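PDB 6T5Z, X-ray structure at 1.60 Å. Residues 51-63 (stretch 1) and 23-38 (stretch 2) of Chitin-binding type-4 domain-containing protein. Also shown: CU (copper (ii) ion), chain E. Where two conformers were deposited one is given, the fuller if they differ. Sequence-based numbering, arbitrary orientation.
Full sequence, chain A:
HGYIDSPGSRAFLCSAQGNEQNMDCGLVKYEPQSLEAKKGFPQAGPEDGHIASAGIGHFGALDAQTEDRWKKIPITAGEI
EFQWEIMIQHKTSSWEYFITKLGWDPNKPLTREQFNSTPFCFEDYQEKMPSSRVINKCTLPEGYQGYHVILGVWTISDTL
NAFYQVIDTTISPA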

ATOM      1  N   ILE A  51       8.657   2.878   5.069  1.00 13.70           N
ATOM      2  CA  ILE A  51       7.982   2.130   4.016  1.00 15.30           C
ATOM      3  C   ILE A  51       6.751   2.888   3.527  1.00 13.31           C
ATOM      4  O   ILE A  51       6.548   3.061   2.319  1.00 13.92           O
ATOM      5  CB  ILE A  51       7.635   0.722   4.522  1.00 15.50           C
ATOM      6  CG1 ILE A  51       8.925  -0.081   4.736  1.00 15.67           C
ATOM      7  CG2 ILE A  51       6.730   0.010   3.545  1.00 15.64           C
ATOM      8  CD1 ILE A  51       8.704  -1.384   5.433  1.00 13.04           C
ATOM      9  N   ALA A  52       5.936   3.395   4.460  1.00 11.77           N
ATOM     10  CA  ALA A  52       4.710   4.092   4.081  1.00 10.32           C
ATOM     11  C   ALA A  52       4.981   5.384   3.317  1.00 10.27           C
ATOM     12  O   ALA A  52       4.186   5.751   2.448  1.00 10.33           O
ATOM     13  CB  ALA A  52       3.867   4.380   5.319  1.00 12.03           C
ATOM     14  N   SER A  53       6.074   6.079   3.624  1.00 11.35           N
ATOM     15  CA  SER A  53       6.447   7.287   2.903  1.00 14.02           C
ATOM     16  C   SER A  53       7.221   7.013   1.622  1.00 12.92           C
ATOM     17  O   SER A  53       7.622   7.971   0.951  1.00 12.19           O
ATOM     18  CB  SER A  53       7.290   8.213   3.792  1.00 14.15           C
ATOM     19  OG  SER A  53       8.445   7.539   4.266  1.00 12.13           O
ATOM     20  N   ALA A  54       7.443   5.744   1.275  1.00 13.52           N
ATOM     21  CA  ALA A  54       8.330   5.364   0.169  1.00 12.24           C
ATOM     22  C   ALA A  54       9.700   6.014   0.307  1.00 15.40           C
ATOM     23  O   ALA A  54      10.354   6.321  -0.693  1.00 15.81           O
ATOM     24  CB  ALA A  54       7.717   5.697  -1.199  1.00 12.23           C
ATOM     25  N   GLY A  55      10.148   6.215   1.547  1.00 13.44           N
ATOM     26  CA  GLY A  55      11.427   6.848   1.792  1.00 13.81           C
ATOM     27  C   GLY A  55      11.555   8.283   1.327  1.00 16.53           C
ATOM     28  O   GLY A  55      12.683   8.767   1.171  1.00 17.25           O
ATOM     29  N   ILE A  56      10.445   8.982   1.111  1.00 12.43           N
ATOM     30  CA  ILE A  56      10.454  10.375   0.665  1.00 12.98           C
ATOM     31  C   ILE A  56      10.177  11.268   1.870  1.00 16.11           C
ATOM     32  O   ILE A  56       9.126  11.152   2.508  1.00 16.07           O
ATOM     33  CB  ILE A  56       9.421  10.607  -0.447  1.00 14.52           C
ATOM     34  CG1 ILE A  56       9.729   9.707  -1.648  1.00 15.38           C
ATOM     35  CG2 ILE A  56       9.400  12.067  -0.877  1.00 16.79           C
ATOM     36  CD1 ILE A  56       8.530   9.568  -2.598  1.00 16.16           C
ATOM     37  N   GLY A  57      11.109  12.182   2.160  1.00 17.72           N
ATOM     38  CA  GLY A  57      11.053  12.930   3.409  1.00 16.56           C
ATOM     39  C   GLY A  57       9.755  13.688   3.621  1.00 15.35           C
ATOM     40  O   GLY A  57       9.188  13.674   4.722  1.00 15.48           O
ATOM     41  N   HIS A  58       9.259  14.364   2.579  1.00 15.01           N
ATOM     42  CA  HIS A  58       8.085  15.198   2.810  1.00 15.49           C
ATOM     43  C   HIS A  58       6.782  14.402   2.812  1.00 13.99           C
ATOM     44  O   HIS A  58       5.713  14.993   2.993  1.00 13.64           O
ATOM     45  CB  HIS A  58       8.031  16.373   1.815  1.00 15.41           C
ATOM     46  CG  HIS A  58       8.002  15.990   0.362  1.00 15.08           C
ATOM     47  ND1 HIS A  58       8.365  16.871  -0.634  1.00 15.51           N
ATOM     48  CD2 HIS A  58       7.619  14.854  -0.267  1.00 15.37           C
ATOM     49  CE1 HIS A  58       8.222  16.291  -1.813  1.00 16.69           C
ATOM     50  NE2 HIS A  58       7.769  15.066  -1.618  1.00 16.90           N
ATOM     51  N   PHE A  59       6.854  13.078   2.668  1.00 13.03           N
ATOM     52  CA  PHE A  59       5.731  12.188   2.918  1.00 11.60           C
ATOM     53  C   PHE A  59       5.860  11.455   4.253  1.00 12.39           C
ATOM     54  O   PHE A  59       5.087  10.531   4.517  1.00 12.56           O
ATOM     55  CB  PHE A  59       5.590  11.170   1.780  1.00 11.75           C
ATOM     56  CG  PHE A  59       5.359  11.784   0.410  1.00 11.99           C
ATOM     57  CD1 PHE A  59       4.623  12.942   0.239  1.00 12.36           C
ATOM     58  CD2 PHE A  59       5.892  11.169  -0.716  1.00 12.47           C
ATOM     59  CE1 PHE A  59       4.410  13.469  -1.024  1.00 14.09           C
ATOM     60  CE2 PHE A  59       5.676  11.693  -1.995  1.00 14.95           C
ATOM     61  CZ  PHE A  59       4.946  12.843  -2.148  1.00 14.86           C
ATOM     62  N   GLY A  60       6.801  11.869   5.103  1.00 13.98           N
ATOM     63  CA  GLY A  60       7.119  11.187   6.347  1.00 14.04           C
ATOM     64  C   GLY A  60       6.000  11.133   7.372  1.00 14.13           C
ATOM     65  O   GLY A  60       6.047  10.286   8.271  1.00 15.32           O
ATOM     66  N   ALA A  61       4.988  12.002   7.259  1.00 12.13           N
ATOM     67  CA  ALA A  61       3.841  11.877   8.162  1.00 13.73           C
ATOM     68  C   ALA A  61       3.235  10.481   8.105  1.00 12.92           C
ATOM     69  O   ALA A  61       2.712   9.989   9.109  1.00 14.48           O
ATOM     70  CB  ALA A  61       2.778  12.924   7.832  1.00 15.68           C
ATOM     71  N   LEU A  62       3.305   9.824   6.949  1.00 10.30           N
ATOM     72  CA  LEU A  62       2.724   8.495   6.819  1.00 12.21           C
ATOM     73  C   LEU A  62       3.461   7.443   7.638  1.00 12.93           C
ATOM     74  O   LEU A  62       2.927   6.350   7.833  1.00 14.74           O
ATOM     75  CB  LEU A  62       2.708   8.056   5.351  1.00 12.12           C
ATOM     76  CG  LEU A  62       1.883   8.927   4.407  1.00 13.68           C
ATOM     77  CD1 LEU A  62       1.914   8.356   2.993  1.00 13.30           C
ATOM     78  CD2 LEU A  62       0.450   9.047   4.911  1.00 18.20           C
ATOM     79  N   ASP A  63       4.665   7.740   8.114  1.00 12.56           N
ATOM     80  CA  ASP A  63       5.445   6.736   8.826  1.00 12.94           C
ATOM     81  C   ASP A  63       5.051   6.611  10.286  1.00 11.82           C
ATOM     82  O   ASP A  63       5.529   5.699  10.971  1.00 13.78           O
ATOM     83  CB  ASP A  63       6.937   7.055   8.689  1.00 14.23           C
ATOM     84  CG  ASP A  63       7.428   6.872   7.275  1.00 14.39           C
ATOM     85  OD1 ASP A  63       6.938   5.937   6.594  1.00 15.05           O
ATOM     86  OD2 ASP A  63       8.286   7.663   6.830  1.00 17.52           O
TER
HETATM   87 CU    CU E 401       9.132  18.754  -0.011  1.00 30.36          CU
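Stretch 2, residues 23-38: MDCGLVKYEPQSLEAK

Stretch 2 runs antiparallel to stretch 1. Cys25 lies beside Ala61, Val28 beside Phe59 and Leu35 beside Ala54, with CA atoms 5.3 to 5.6 Å apart in each pair. Its backbone starts as an irregular loop, forms a short 3-10 segment from Leu27 to Tyr30, makes a type I turn from Glu31 to Ser34, and is extended from Glu36 to Lys38. No direct hydrogen bond joins the two stretches, so the contact depends on the packing of side chains, helped by one water that donates to Cys25 O (3.3 Å) and His58 O (2.8 Å) and accepts from Ala61 N (3.0 Å).

Phe59 is the centre of the contact. Its CA-to-CB bond points sideways, but chi1 in m (-60°) carries the ring in among the residues of stretch 2. CD1 of Phe59 meets CG2 of Val28 at 3.3 Å, and CD2 of Phe59 meets CD2 of Leu35 at 3.5 Å. Polar atoms approach near the ring plane: Glu31 OE2 lies 3.3 Å from Phe59 CZ, and Ser34 O lies 3.5 Å from Phe59 CE2. An aromatic edge, with its slightly positive hydrogens, suits such oxygens.

Val28, with chi1 in t, sends CG2 between two partners, since Leu62 CD1 also lies 3.6 Å from that atom. Leu62, m and t, likewise turns a sideways CB bond into a contact; its CD1 reaches Leu35 CD1 at 4.1 Å. Leu35 has chi1 in m but chi2 at 147°, off the usual wells. In this conformation CD2 lies 3.5 Å from Ser53 O, 3.6 Å from Ala52 O and 4.1 Å from Ala54 CB, close to the type I turn from Ile51 to Ala54 as well as to the Phe59 ring.

Ala54 occupies a tight place. Its CB points toward stretch 2, 3.8 Å from Leu35 C and 3.9 Å from Ala37 CB, while Ala37 CB lies only 3.3 Å from Ala54 O; methyl groups let the chains come this close. Next to it Ile56, m and t, extends CD1 to 3.4 Å from Glu36 O.

Beside the copper, His58 has chi1 in p and binds the metal through ND1 at 2.1 Å. Leu27, t and p, lays CD2 over one face of the imidazole, 3.7 Å from the ring centroid and 14° off its normal, a CH-pi contact that leaves ND1 free for the metal. Finally, Ala61 sets its small CB 3.6 Å from Asp24 O, fitting closely against the backbone there.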

ATOM      1  N   MET A  23      -5.969  13.000   8.412  0.55 13.79           N
ATOM      2  CA  MET A  23      -5.533  14.383   8.434  0.55 14.11           C
ATOM      3  C   MET A  23      -4.092  14.468   8.903  0.55 13.42           C
ATOM      4  O   MET A  23      -3.514  13.494   9.384  0.55 13.00           O
ATOM      5  CB  MET A  23      -6.430  15.224   9.337  0.55 15.32           C
ATOM      6  CG  MET A  23      -7.803  15.429   8.762  0.55 17.52           C
ATOM      7  SD  MET A  23      -8.681  16.602   9.778  0.55 20.05           S
ATOM      8  CE  MET A  23      -7.523  17.974   9.812  0.55 22.02           C
ATOM      9  N   ASP A  24      -3.536  15.671   8.775  1.00 14.03           N
ATOM     10  CA  ASP A  24      -2.153  15.961   9.158  1.00 14.44           C
ATOM     11  C   ASP A  24      -1.155  15.086   8.399  1.00 13.79           C
ATOM     12  O   ASP A  24      -0.188  14.575   8.968  1.00 13.95           O
ATOM     13  CB  ASP A  24      -1.962  15.831  10.671  1.00 16.85           C
ATOM     14  CG  ASP A  24      -0.830  16.704  11.193  1.00 17.23           C
ATOM     15  OD1 ASP A  24      -0.354  17.580  10.438  1.00 19.54           O
ATOM     16  OD2 ASP A  24      -0.420  16.516  12.361  1.00 18.07           O
ATOM     17  N   CYS A  25      -1.373  14.972   7.086  1.00 14.12           N
ATOM     18  CA  CYS A  25      -0.576  14.121   6.210  1.00 13.23           C
ATOM     19  C   CYS A  25       0.483  14.883   5.425  1.00 15.18           C
ATOM     20  O   CYS A  25       1.212  14.264   4.639  1.00 16.84           O
ATOM     21  CB  CYS A  25      -1.490  13.399   5.221  1.00 12.68           C
ATOM     22  SG  CYS A  25      -2.773  12.373   5.950  1.00 12.67           S
ATOM     23  N   GLY A  26       0.570  16.201   5.587  1.00 12.79           N
ATOM     24  CA  GLY A  26       1.527  16.960   4.803  1.00 14.06           C
ATOM     25  C   GLY A  26       1.196  16.919   3.320  1.00 14.16           C
ATOM     26  O   GLY A  26       0.037  16.809   2.912  1.00 14.53           O
ATOM     27  N   LEU A  27       2.253  16.963   2.504  1.00 12.89           N
ATOM     28  CA  LEU A  27       2.079  17.046   1.056  1.00 13.99           C
ATOM     29  C   LEU A  27       1.372  15.825   0.473  1.00 16.32           C
ATOM     30  O   LEU A  27       0.783  15.942  -0.605  1.00 13.29           O
ATOM     31  CB  LEU A  27       3.438  17.221   0.374  1.00 14.87           C
ATOM     32  CG  LEU A  27       3.390  17.557  -1.112  1.00 14.10           C
ATOM     33  CD1 LEU A  27       2.726  18.908  -1.355  1.00 15.51           C
ATOM     34  CD2 LEU A  27       4.797  17.534  -1.692  1.00 14.12           C
ATOM     35  N   VAL A  28       1.407  14.675   1.165  1.00 16.12           N
ATOM     36  CA  VAL A  28       0.723  13.459   0.699  1.00 18.18           C
ATOM     37  C   VAL A  28      -0.689  13.779   0.230  1.00 17.21           C
ATOM     38  O   VAL A  28      -1.156  13.282  -0.806  1.00 16.61           O
ATOM     39  CB  VAL A  28       0.691  12.404   1.823  1.00 21.06           C
ATOM     40  CG1 VAL A  28      -0.252  11.282   1.469  1.00 23.19           C
ATOM     41  CG2 VAL A  28       2.056  11.856   2.090  1.00 25.53           C
ATOM     42  N   LYS A  29      -1.388  14.609   1.005  1.00 16.07           N
ATOM     43  CA  LYS A  29      -2.760  14.999   0.702  1.00 12.76           C
ATOM     44  C   LYS A  29      -2.928  15.412  -0.753  1.00 15.76           C
ATOM     45  O   LYS A  29      -3.949  15.107  -1.380  1.00 17.96           O
ATOM     46  CB  LYS A  29      -3.174  16.146   1.621  1.00 13.75           C
ATOM     47  CG  LYS A  29      -4.498  16.741   1.242  1.00 14.50           C
ATOM     48  CD  LYS A  29      -4.939  17.773   2.253  1.00 15.07           C
ATOM     49  CE  LYS A  29      -6.200  18.472   1.802  1.00 16.62           C
ATOM     50  NZ  LYS A  29      -6.588  19.532   2.786  1.00 20.17           N
ATOM     51  N   TYR A  30      -1.923  16.087  -1.319  1.00 12.32           N
ATOM     52  CA  TYR A  30      -2.067  16.703  -2.628  1.00 13.02           C
ATOM     53  C   TYR A  30      -1.445  15.887  -3.752  1.00 14.33           C
ATOM     54  O   TYR A  30      -1.610  16.246  -4.921  1.00 16.37           O
ATOM     55  CB  TYR A  30      -1.459  18.104  -2.599  1.00 16.89           C
ATOM     56  CG  TYR A  30      -2.107  18.941  -1.526  1.00 15.44           C
ATOM     57  CD1 TYR A  30      -3.393  19.411  -1.685  1.00 14.08           C
ATOM     58  CD2 TYR A  30      -1.458  19.203  -0.324  1.00 15.14           C
ATOM     59  CE1 TYR A  30      -4.012  20.154  -0.693  1.00 14.20           C
ATOM     60  CE2 TYR A  30      -2.069  19.940   0.679  1.00 15.11           C
ATOM     61  CZ  TYR A  30      -3.347  20.418   0.476  1.00 17.92           C
ATOM     62  OH  TYR A  30      -3.993  21.153   1.452  1.00 18.94           O
ATOM     63  N   GLU A  31      -0.751  14.799  -3.440  1.00 13.75           N
ATOM     64  CA  GLU A  31      -0.211  13.913  -4.478  1.00 15.93           C
ATOM     65  C   GLU A  31      -0.064  12.492  -3.947  1.00 14.32           C
ATOM     66  O   GLU A  31       1.043  11.937  -3.867  1.00 13.10           O
ATOM     67  CB  GLU A  31       1.103  14.460  -5.007  1.00 21.03           C
ATOM     68  CG  GLU A  31       2.012  14.953  -3.954  1.00 24.35           C
ATOM     69  CD  GLU A  31       3.179  15.662  -4.560  1.00 34.27           C
ATOM     70  OE1 GLU A  31       2.946  16.456  -5.496  1.00 38.56           O
ATOM     71  OE2 GLU A  31       4.326  15.403  -4.132  1.00 37.77           O
ATOM     72  N   PRO A  32      -1.189  11.847  -3.630  1.00 12.86           N
ATOM     73  CA  PRO A  32      -1.149  10.440  -3.203  1.00 13.41           C
ATOM     74  C   PRO A  32      -0.641   9.508  -4.278  1.00 12.81           C
ATOM     75  O   PRO A  32      -0.314   8.359  -3.961  1.00 13.47           O
ATOM     76  CB  PRO A  32      -2.613  10.146  -2.865  1.00 12.25           C
ATOM     77  CG  PRO A  32      -3.387  11.122  -3.769  1.00 11.79           C
ATOM     78  CD  PRO A  32      -2.564  12.344  -3.836  1.00 13.69           C
ATOM     79  N   GLN A  33      -0.572   9.967  -5.529  1.00 11.80           N
ATOM     80  CA  GLN A  33      -0.100   9.191  -6.675  1.00 12.12           C
ATOM     81  C   GLN A  33       1.415   9.130  -6.779  1.00 12.08           C
ATOM     82  O   GLN A  33       1.932   8.449  -7.686  1.00 12.37           O
ATOM     83  CB  GLN A  33      -0.654   9.782  -7.986  1.00 13.01           C
ATOM     84  CG  GLN A  33      -0.048  11.153  -8.444  1.00 13.60           C
ATOM     85  CD  GLN A  33      -0.818  12.371  -7.882  1.00 16.57           C
ATOM     86  OE1 GLN A  33      -1.514  12.257  -6.876  1.00 17.25           O
ATOM     87  NE2 GLN A  33      -0.704  13.527  -8.550  1.00 15.63           N
ATOM     88  N   SER A  34       2.143   9.777  -5.864  1.00 12.16           N
ATOM     89  CA  SER A  34       3.544  10.108  -6.105  1.00 14.60           C
ATOM     90  C   SER A  34       4.508   9.392  -5.168  1.00 11.95           C
ATOM     91  O   SER A  34       5.657   9.825  -5.011  1.00 12.14           O
ATOM     92  CB  SER A  34       3.732  11.619  -6.007  1.00 13.23           C
ATOM     93  OG  SER A  34       3.017  12.277  -7.041  1.00 18.07           O
ATOM     94  N   LEU A  35       4.078   8.289  -4.562  1.00 12.13           N
ATOM     95  CA  LEU A  35       4.909   7.561  -3.604  1.00 12.49           C
ATOM     96  C   LEU A  35       5.803   6.571  -4.368  1.00 11.99           C
ATOM     97  O   LEU A  35       5.613   5.351  -4.376  1.00 12.47           O
ATOM     98  CB  LEU A  35       4.019   6.897  -2.559  1.00 10.35           C
ATOM     99  CG  LEU A  35       3.472   7.908  -1.518  1.00 10.24           C
ATOM    100  CD1 LEU A  35       2.096   7.505  -1.043  1.00 13.35           C
ATOM    101  CD2 LEU A  35       4.423   7.978  -0.354  1.00 13.71           C
ATOM    102  N   GLU A  36       6.811   7.140  -5.024  1.00 11.62           N
ATOM    103  CA  GLU A  36       7.682   6.418  -5.948  1.00 14.31           C
ATOM    104  C   GLU A  36       9.058   6.211  -5.325  1.00 14.95           C
ATOM    105  O   GLU A  36       9.644   7.148  -4.778  1.00 15.52           O
ATOM    106  CB  GLU A  36       7.820   7.181  -7.265  1.00 15.18           C
ATOM    107  CG  GLU A  36       8.575   6.416  -8.360  1.00 16.10           C
ATOM    108  CD  GLU A  36       8.814   7.272  -9.583  1.00 21.50           C
ATOM    109  OE1 GLU A  36       8.379   8.438  -9.576  1.00 24.37           O
ATOM    110  OE2 GLU A  36       9.441   6.795 -10.551  1.00 24.19           O
ATOM    111  N   ALA A  37       9.580   4.997  -5.437  1.00 14.16           N
ATOM    112  CA  ALA A  37      10.859   4.636  -4.839  1.00 14.07           C
ATOM    113  C   ALA A  37      11.410   3.432  -5.586  1.00 13.51           C
ATOM    114  O   ALA A  37      10.766   2.893  -6.485  1.00 15.31           O
ATOM    115  CB  ALA A  37      10.710   4.349  -3.344  1.00 16.16           C
ATOM    116  N   LYS A  38      12.613   3.007  -5.208  1.00 13.25           N
ATOM    117  CA  LYS A  38      13.221   1.861  -5.884  1.00 15.30           C
ATOM    118  C   LYS A  38      12.361   0.608  -5.731  1.00 13.02           C
ATOM    119  O   LYS A  38      11.736   0.385  -4.690  1.00 12.64           O
ATOM    120  CB  LYS A  38      14.623   1.604  -5.333  1.00 17.83           C
ATOM    121  CG  LYS A  38      15.619   2.678  -5.704  1.00 19.78           C
ATOM    122  CD  LYS A  38      15.862   2.713  -7.191  1.00 26.50           C
ATOM    123  CE  LYS A  38      16.836   3.815  -7.569  1.00 31.69           C
ATOM    124  NZ  LYS A  38      16.203   5.149  -7.365  1.00 34.72           N
TER
HETATM  125  O   HOH W   1       4.435  14.195   5.337  1.00 23.47           O